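Local coordinates for PaaX domain-containing protein, C-domain protein (Mycobacterium tuberculosis, PDB 3KFW) that is of unknown function but probably acts as a PaaX-like transcriptional regulator, perhaps a repressor, at residues S7-A19 with Y219-D231. Residues are numbered along the deposited sequence; the frame is centred on the assembly and turned at random. Where two conformers were deposited one is given.
Sequences SVVLSVLLGAHPA and YHDFATAMAKRRD
Arg-230 reaches across to the carbonyl oxygens of Val-12 and Leu-14, a worked example of how an arginine can gather backbone carbonyls where a helix, here 5-13, gives way to the following loop. From CB the chain leaves with CG anti to the backbone N (chi1 -174°) and stays extended as far as Arg-230 CD, 3.6 Å from Val-12 O. A bend at chi3 then lays Arg-230 NE 3.8 Å from Ala-16 CB, which sits over the centre of one guanidinium face, while Ala-227 CA offsets against the opposite face. At the edge, Arg-230 NH2 bonds both Val-12 O (2.7 Å) and Leu-14 O (2.8 Å), and Arg-230 NH1 adds a second bond to Leu-14 O at 3.0 Å. All three are bent (N-H...O 138-147°), with acceptors near the guanidinium plane; both nitrogens reach Leu-14 O from the same face, NH2 well above its carbonyl plane. They fix the group's rotation, and the two carbonyls would probably stabilise its positive charge. Earlier in helix 212-234, selenomethionine Met-226 CG packs 3.4 Å from Ser-11 O, and Leu-14 CD2 meets Tyr-219 OH at 3.6 Å. The helical segments cross at -82°, with helix 23-30 flanking Val-12 and Arg-230, helix 181-195 beside Ser-11 and Phe-222, and strand 59-62 against Leu-13.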
ATOM      1  N   SER A   7      36.684  14.852 -13.615  1.00 39.47           N
ATOM      2  CA  SER A   7      35.711  15.844 -13.225  1.00 38.68           C
ATOM      3  C   SER A   7      36.316  17.247 -13.092  1.00 38.36           C
ATOM      4  O   SER A   7      35.613  18.242 -13.304  1.00 38.52           O
ATOM      5  CB  SER A   7      34.897  15.398 -12.005  1.00 37.93           C
ATOM      6  OG  SER A   7      35.444  15.899 -10.816  1.00 37.95           O
ATOM      7  N   VAL A   8      37.604  17.355 -12.788  1.00 37.92           N
ATOM      8  CA  VAL A   8      38.192  18.689 -12.868  1.00 37.89           C
ATOM      9  C   VAL A   8      38.503  19.203 -14.264  1.00 38.49           C
ATOM     10  O   VAL A   8      38.410  20.428 -14.446  1.00 38.01           O
ATOM     11  CB  VAL A   8      39.356  19.004 -11.898  1.00 38.72           C
ATOM     12  CG1 VAL A   8      39.587  17.915 -10.813  1.00 38.28           C
ATOM     13  CG2 VAL A   8      40.621  19.384 -12.658  1.00 36.62           C
ATOM     14  N   VAL A   9      38.855  18.334 -15.248  1.00 38.35           N
ATOM     15  CA  VAL A   9      38.934  18.862 -16.638  1.00 38.61           C
ATOM     16  C   VAL A   9      37.546  19.204 -17.134  1.00 38.55           C
ATOM     17  O   VAL A   9      37.397  20.171 -17.855  1.00 40.08           O
ATOM     18  CB  VAL A   9      39.803  18.068 -17.709  1.00 38.89           C
ATOM     19  CG1 VAL A   9      40.871  17.208 -17.041  1.00 38.57           C
ATOM     20  CG2 VAL A   9      38.956  17.272 -18.706  1.00 37.86           C
ATOM     21  N   LEU A  10      36.517  18.474 -16.707  1.00 38.46           N
ATOM     22  CA  LEU A  10      35.154  18.930 -17.021  1.00 38.89           C
ATOM     23  C   LEU A  10      34.886  20.366 -16.550  1.00 37.99           C
ATOM     24  O   LEU A  10      34.468  21.188 -17.344  1.00 37.38           O
ATOM     25  CB  LEU A  10      34.058  17.980 -16.530  1.00 38.73           C
ATOM     26  CG  LEU A  10      33.965  16.637 -17.279  1.00 41.57           C
ATOM     27  CD1 LEU A  10      32.686  15.818 -16.864  1.00 41.59           C
ATOM     28  CD2 LEU A  10      34.054  16.798 -18.799  1.00 39.73           C
ATOM     29  N   SER A  11      35.129  20.658 -15.278  1.00 37.98           N
ATOM     30  CA  SER A  11      34.918  22.007 -14.747  1.00 38.28           C
ATOM     31  C   SER A  11      35.784  23.044 -15.423  1.00 37.81           C
ATOM     32  O   SER A  11      35.338  24.128 -15.690  1.00 38.20           O
ATOM     33  CB  SER A  11      35.153  22.034 -13.261  1.00 38.17           C
ATOM     34  OG  SER A  11      33.960  21.611 -12.616  1.00 42.01           O
ATOM     35  N   VAL A  12      37.017  22.700 -15.742  1.00 38.04           N
ATOM     36  CA  VAL A  12      37.899  23.664 -16.376  1.00 38.81           C
ATOM     37  C   VAL A  12      37.422  23.992 -17.806  1.00 39.95           C
ATOM     38  O   VAL A  12      37.606  25.111 -18.300  1.00 41.09           O
ATOM     39  CB  VAL A  12      39.368  23.154 -16.307  1.00 39.37           C
ATOM     40  CG1 VAL A  12      40.279  23.992 -17.168  1.00 39.37           C
ATOM     41  CG2 VAL A  12      39.867  23.154 -14.810  1.00 36.43           C
ATOM     42  N   LEU A  13      36.769  23.031 -18.456  1.00 39.96           N
ATOM     43  CA  LEU A  13      36.227  23.254 -19.780  1.00 41.33           C
ATOM     44  C   LEU A  13      34.790  23.783 -19.839  1.00 41.42           C
ATOM     45  O   LEU A  13      34.298  24.137 -20.892  1.00 43.44           O
ATOM     46  CB  LEU A  13      36.458  22.015 -20.717  1.00 40.69           C
ATOM     47  CG  LEU A  13      37.946  21.638 -20.852  1.00 40.83           C
ATOM     48  CD1 LEU A  13      38.114  20.305 -21.526  1.00 37.99           C
ATOM     49  CD2 LEU A  13      38.677  22.746 -21.623  1.00 38.36           C
ATOM     50  N   LEU A  14      34.123  23.860 -18.719  1.00 42.90           N
ATOM     51  CA  LEU A  14      32.776  24.432 -18.663  1.00 43.81           C
ATOM     52  C   LEU A  14      32.630  25.710 -19.516  1.00 43.34           C
ATOM     53  O   LEU A  14      33.322  26.736 -19.293  1.00 41.85           O
ATOM     54  CB  LEU A  14      32.418  24.676 -17.200  1.00 44.29           C
ATOM     55  CG  LEU A  14      31.102  24.141 -16.633  1.00 47.84           C
ATOM     56  CD1 LEU A  14      30.802  22.682 -17.016  1.00 50.55           C
ATOM     57  CD2 LEU A  14      31.177  24.278 -15.087  1.00 50.30           C
ATOM     58  N   GLY A  15      31.768  25.594 -20.541  1.00 43.51           N
ATOM     59  CA  GLY A  15      31.420  26.692 -21.426  1.00 42.62           C
ATOM     60  C   GLY A  15      32.470  27.009 -22.475  1.00 43.37           C
ATOM     61  O   GLY A  15      32.317  27.990 -23.207  1.00 43.35           O
ATOM     62  N   ALA A  16      33.546  26.204 -22.555  1.00 43.49           N
ATOM     63  CA  ALA A  16      34.609  26.424 -23.594  1.00 43.21           C
ATOM     64  C   ALA A  16      34.054  26.140 -24.969  1.00 42.99           C
ATOM     65  O   ALA A  16      34.114  27.010 -25.854  1.00 44.19           O
ATOM     66  CB  ALA A  16      35.808  25.576 -23.352  1.00 41.99           C
ATOM     67  N   HIS A  17      33.467  24.942 -25.116  1.00 41.93           N
ATOM     68  CA  HIS A  17      32.950  24.455 -26.397  1.00 41.12           C
ATOM     69  C   HIS A  17      32.230  25.568 -27.196  1.00 39.81           C
ATOM     70  O   HIS A  17      31.376  26.229 -26.654  1.00 41.03           O
ATOM     71  CB  HIS A  17      32.053  23.237 -26.197  1.00 39.89           C
ATOM     72  CG  HIS A  17      31.891  22.427 -27.439  1.00 43.72           C
ATOM     73  ND1 HIS A  17      31.045  22.803 -28.470  1.00 46.00           N
ATOM     74  CD2 HIS A  17      32.496  21.283 -27.847  1.00 42.97           C
ATOM     75  CE1 HIS A  17      31.113  21.911 -29.442  1.00 43.21           C
ATOM     76  NE2 HIS A  17      31.992  20.983 -29.094  1.00 45.49           N
ATOM     77  N   PRO A  18      32.564  25.767 -28.478  1.00 38.59           N
ATOM     78  CA  PRO A  18      33.397  24.971 -29.414  1.00 38.14           C
ATOM     79  C   PRO A  18      34.894  25.279 -29.435  1.00 37.43           C
ATOM     80  O   PRO A  18      35.618  24.688 -30.238  1.00 37.45           O
ATOM     81  CB  PRO A  18      32.816  25.362 -30.814  1.00 37.11           C
ATOM     82  CG  PRO A  18      32.487  26.786 -30.665  1.00 36.98           C
ATOM     83  CD  PRO A  18      31.937  26.909 -29.184  1.00 38.55           C
ATOM     84  N   ALA A  19      35.354  26.233 -28.637  1.00 37.36           N
ATOM     85  CA  ALA A  19      36.804  26.502 -28.581  1.00 37.85           C
ATOM     86  C   ALA A  19      37.598  25.242 -28.088  1.00 37.27           C
ATOM     87  O   ALA A  19      37.021  24.355 -27.473  1.00 37.85           O
ATOM     88  CB  ALA A  19      37.095  27.746 -27.718  1.00 36.88           C
ATOM     89  N   TYR A 219      26.655  28.927  -7.451  1.00 32.39           N
ATOM     90  CA  TYR A 219      27.131  28.014  -8.485  1.00 32.25           C
ATOM     91  C   TYR A 219      27.505  28.791  -9.725  1.00 31.37           C
ATOM     92  O   TYR A 219      28.570  28.537 -10.293  1.00 31.01           O
ATOM     93  CB  TYR A 219      26.129  26.898  -8.837  1.00 32.67           C
ATOM     94  CG  TYR A 219      26.595  26.109 -10.039  1.00 34.48           C
ATOM     95  CD1 TYR A 219      26.065  26.347 -11.308  1.00 38.43           C
ATOM     96  CD2 TYR A 219      27.617  25.155  -9.924  1.00 36.88           C
ATOM     97  CE1 TYR A 219      26.532  25.645 -12.437  1.00 38.26           C
ATOM     98  CE2 TYR A 219      28.082  24.451 -11.033  1.00 37.65           C
ATOM     99  CZ  TYR A 219      27.542  24.704 -12.278  1.00 39.48           C
ATOM    100  OH  TYR A 219      28.005  23.996 -13.364  1.00 42.13           O
ATOM    101  N   HIS A 220      26.652  29.735 -10.144  1.00 30.86           N
ATOM    102  CA  HIS A 220      26.955  30.489 -11.360  0.50 30.72           C
ATOM    103  C   HIS A 220      28.156  31.414 -11.176  1.00 30.37           C
ATOM    104  O   HIS A 220      28.879  31.664 -12.139  1.00 30.42           O
ATOM    105  CB  HIS A 220      25.714  31.183 -11.928  0.50 30.77           C
ATOM    106  CG  HIS A 220      24.678  30.221 -12.422  0.50 31.84           C
ATOM    107  ND1 HIS A 220      23.466  30.030 -11.784  0.50 31.43           N
ATOM    108  CD2 HIS A 220      24.696  29.355 -13.464  0.50 31.07           C
ATOM    109  CE1 HIS A 220      22.775  29.108 -12.429  0.50 31.53           C
ATOM    110  NE2 HIS A 220      23.501  28.678 -13.449  0.50 31.76           N
ATOM    111  N   ASP A 221      28.412  31.858  -9.934  1.00 30.45           N
ATOM    112  CA  ASP A 221      29.659  32.615  -9.620  1.00 30.84           C
ATOM    113  C   ASP A 221      30.922  31.766  -9.752  1.00 30.15           C
ATOM    114  O   ASP A 221      31.955  32.215 -10.279  1.00 30.34           O
ATOM    115  CB  ASP A 221      29.615  33.269  -8.233  1.00 31.00           C
ATOM    116  CG  ASP A 221      28.739  34.505  -8.213  1.00 33.46           C
ATOM    117  OD1 ASP A 221      28.392  34.985  -9.307  1.00 37.80           O
ATOM    118  OD2 ASP A 221      28.364  34.999  -7.123  1.00 37.05           O
ATOM    119  N   PHE A 222      30.835  30.535  -9.261  1.00 29.38           N
ATOM    120  CA  PHE A 222      31.927  29.619  -9.421  1.00 28.96           C
ATOM    121  C   PHE A 222      32.145  29.252 -10.907  1.00 28.78           C
ATOM    122  O   PHE A 222      33.253  29.290 -11.349  1.00 28.54           O
ATOM    123  CB  PHE A 222      31.772  28.409  -8.526  1.00 27.80           C
ATOM    124  CG  PHE A 222      32.658  27.242  -8.912  1.00 28.40           C
ATOM    125  CD1 PHE A 222      33.953  27.127  -8.389  1.00 24.22           C
ATOM    126  CD2 PHE A 222      32.173  26.237  -9.798  1.00 30.74           C
ATOM    127  CE1 PHE A 222      34.745  26.045  -8.712  1.00 27.91           C
ATOM    128  CE2 PHE A 222      32.966  25.133 -10.173  1.00 29.34           C
ATOM    129  CZ  PHE A 222      34.263  25.034  -9.623  1.00 31.40           C
ATOM    130  N   ALA A 223      31.095  28.927 -11.660  1.00 29.72           N
ATOM    131  CA  ALA A 223      31.220  28.697 -13.120  1.00 30.90           C
ATOM    132  C   ALA A 223      31.853  29.897 -13.869  1.00 31.33           C
ATOM    133  O   ALA A 223      32.670  29.703 -14.769  1.00 31.81           O
ATOM    134  CB  ALA A 223      29.871  28.325 -13.758  1.00 30.20           C
ATOM    135  N   THR A 224      31.500  31.114 -13.462  1.00 31.84           N
ATOM    136  CA  THR A 224      32.067  32.332 -14.025  1.00 32.30           C
ATOM    137  C   THR A 224      33.561  32.475 -13.714  1.00 33.07           C
ATOM    138  O   THR A 224      34.348  32.757 -14.633  1.00 34.11           O
ATOM    139  CB  THR A 224      31.280  33.601 -13.567  1.00 32.12           C
ATOM    140  OG1 THR A 224      29.900  33.403 -13.840  1.00 32.33           O
ATOM    141  CG2 THR A 224      31.730  34.836 -14.316  1.00 30.18           C
ATOM    142  N   ALA A 225      33.954  32.293 -12.451  1.00 33.46           N
ATOM    143  CA  ALA A 225      35.385  32.333 -12.071  1.00 34.04           C
ATOM    144  C   ALA A 225      36.201  31.292 -12.826  1.00 34.64           C
ATOM    145  O   ALA A 225      37.354  31.550 -13.205  1.00 35.09           O
ATOM    146  CB  ALA A 225      35.574  32.155 -10.556  1.00 33.97           C
HETATM  147  N   MSE A 226      35.584  30.130 -13.042  1.00 35.22           N
HETATM  148  CA  MSE A 226      36.161  29.019 -13.806  1.00 36.68           C
HETATM  149  C   MSE A 226      36.433  29.417 -15.269  1.00 36.09           C
HETATM  150  O   MSE A 226      37.549  29.237 -15.770  1.00 36.70           O
HETATM  151  CB  MSE A 226      35.216  27.800 -13.727  1.00 37.63           C
HETATM  152  CG  MSE A 226      35.833  26.450 -13.313  1.00 40.92           C
HETATM  153 SE   MSE A 226      37.123  26.474 -11.801  1.00 47.16          SE
HETATM  154  CE  MSE A 226      38.713  26.228 -12.873  1.00 48.22           C
ATOM    155  N   ALA A 227      35.423  29.979 -15.932  1.00 35.93           N
ATOM    156  CA  ALA A 227      35.528  30.417 -17.320  1.00 35.94           C
ATOM    157  C   ALA A 227      36.486  31.578 -17.484  1.00 36.04           C
ATOM    158  O   ALA A 227      37.174  31.669 -18.502  1.00 35.38           O
ATOM    159  CB  ALA A 227      34.169  30.763 -17.885  1.00 35.17           C
ATOM    160  N   LYS A 228      36.549  32.444 -16.479  1.00 36.89           N
ATOM    161  CA  LYS A 228      37.473  33.583 -16.517  1.00 38.65           C
ATOM    162  C   LYS A 228      38.982  33.178 -16.446  1.00 39.20           C
ATOM    163  O   LYS A 228      39.824  33.761 -17.137  1.00 38.84           O
ATOM    164  CB  LYS A 228      37.095  34.592 -15.432  1.00 38.76           C
ATOM    165  CG  LYS A 228      37.945  35.845 -15.432  1.00 40.47           C
ATOM    166  CD  LYS A 228      37.515  36.773 -14.299  1.00 44.56           C
ATOM    167  CE  LYS A 228      38.527  37.915 -14.080  1.00 45.71           C
ATOM    168  NZ  LYS A 228      38.128  38.625 -12.820  1.00 47.76           N
ATOM    169  N   ARG A 229      39.301  32.168 -15.629  1.00 40.12           N
ATOM    170  CA  ARG A 229      40.653  31.593 -15.524  1.00 40.95           C
ATOM    171  C   ARG A 229      41.176  31.076 -16.857  1.00 42.11           C
ATOM    172  O   ARG A 229      42.383  31.097 -17.124  1.00 42.31           O
ATOM    173  CB  ARG A 229      40.651  30.418 -14.555  1.00 40.71           C
ATOM    174  CG  ARG A 229      40.649  30.801 -13.105  1.00 40.88           C
ATOM    175  CD  ARG A 229      40.659  29.577 -12.218  1.00 42.10           C
ATOM    176  NE  ARG A 229      41.961  28.899 -12.197  1.00 44.37           N
ATOM    177  CZ  ARG A 229      42.199  27.660 -12.656  1.00 44.57           C
ATOM    178  NH1 ARG A 229      41.216  26.924 -13.195  1.00 42.35           N
ATOM    179  NH2 ARG A 229      43.432  27.149 -12.575  1.00 43.51           N
ATOM    180  N   ARG A 230      40.249  30.593 -17.679  1.00 43.17           N
ATOM    181  CA  ARG A 230      40.552  29.968 -18.948  1.00 43.68           C
ATOM    182  C   ARG A 230      40.688  30.991 -20.064  1.00 45.10           C
ATOM    183  O   ARG A 230      41.207  30.667 -21.126  1.00 45.98           O
ATOM    184  CB  ARG A 230      39.472  28.943 -19.267  1.00 43.28           C
ATOM    185  CG  ARG A 230      39.718  28.121 -20.473  1.00 42.01           C
ATOM    186  CD  ARG A 230      38.504  27.357 -20.925  1.00 40.07           C
ATOM    187  NE  ARG A 230      37.322  28.185 -21.111  1.00 39.22           N
ATOM    188  CZ  ARG A 230      36.172  27.911 -20.519  1.00 41.61           C
ATOM    189  NH1 ARG A 230      35.115  28.682 -20.688  1.00 42.97           N
ATOM    190  NH2 ARG A 230      36.090  26.843 -19.737  1.00 44.15           N
ATOM    191  N   ASP A 231      40.245  32.223 -19.836  1.00 46.53           N
ATOM    192  CA  ASP A 231      40.527  33.317 -20.777  1.00 47.81           C
ATOM    193  C   ASP A 231      41.830  33.983 -20.407  1.00 48.76           C
ATOM    194  O   ASP A 231      42.574  34.420 -21.279  1.00 49.69           O
ATOM    195  CB  ASP A 231      39.421  34.368 -20.770  1.00 48.00           C
ATOM    196  CG  ASP A 231      38.038  33.759 -20.855  1.00 49.24           C
ATOM    197  OD1 ASP A 231      37.892  32.661 -21.435  1.00 51.08           O
ATOM    198  OD2 ASP A 231      37.090  34.367 -20.322  1.00 51.46           O
TER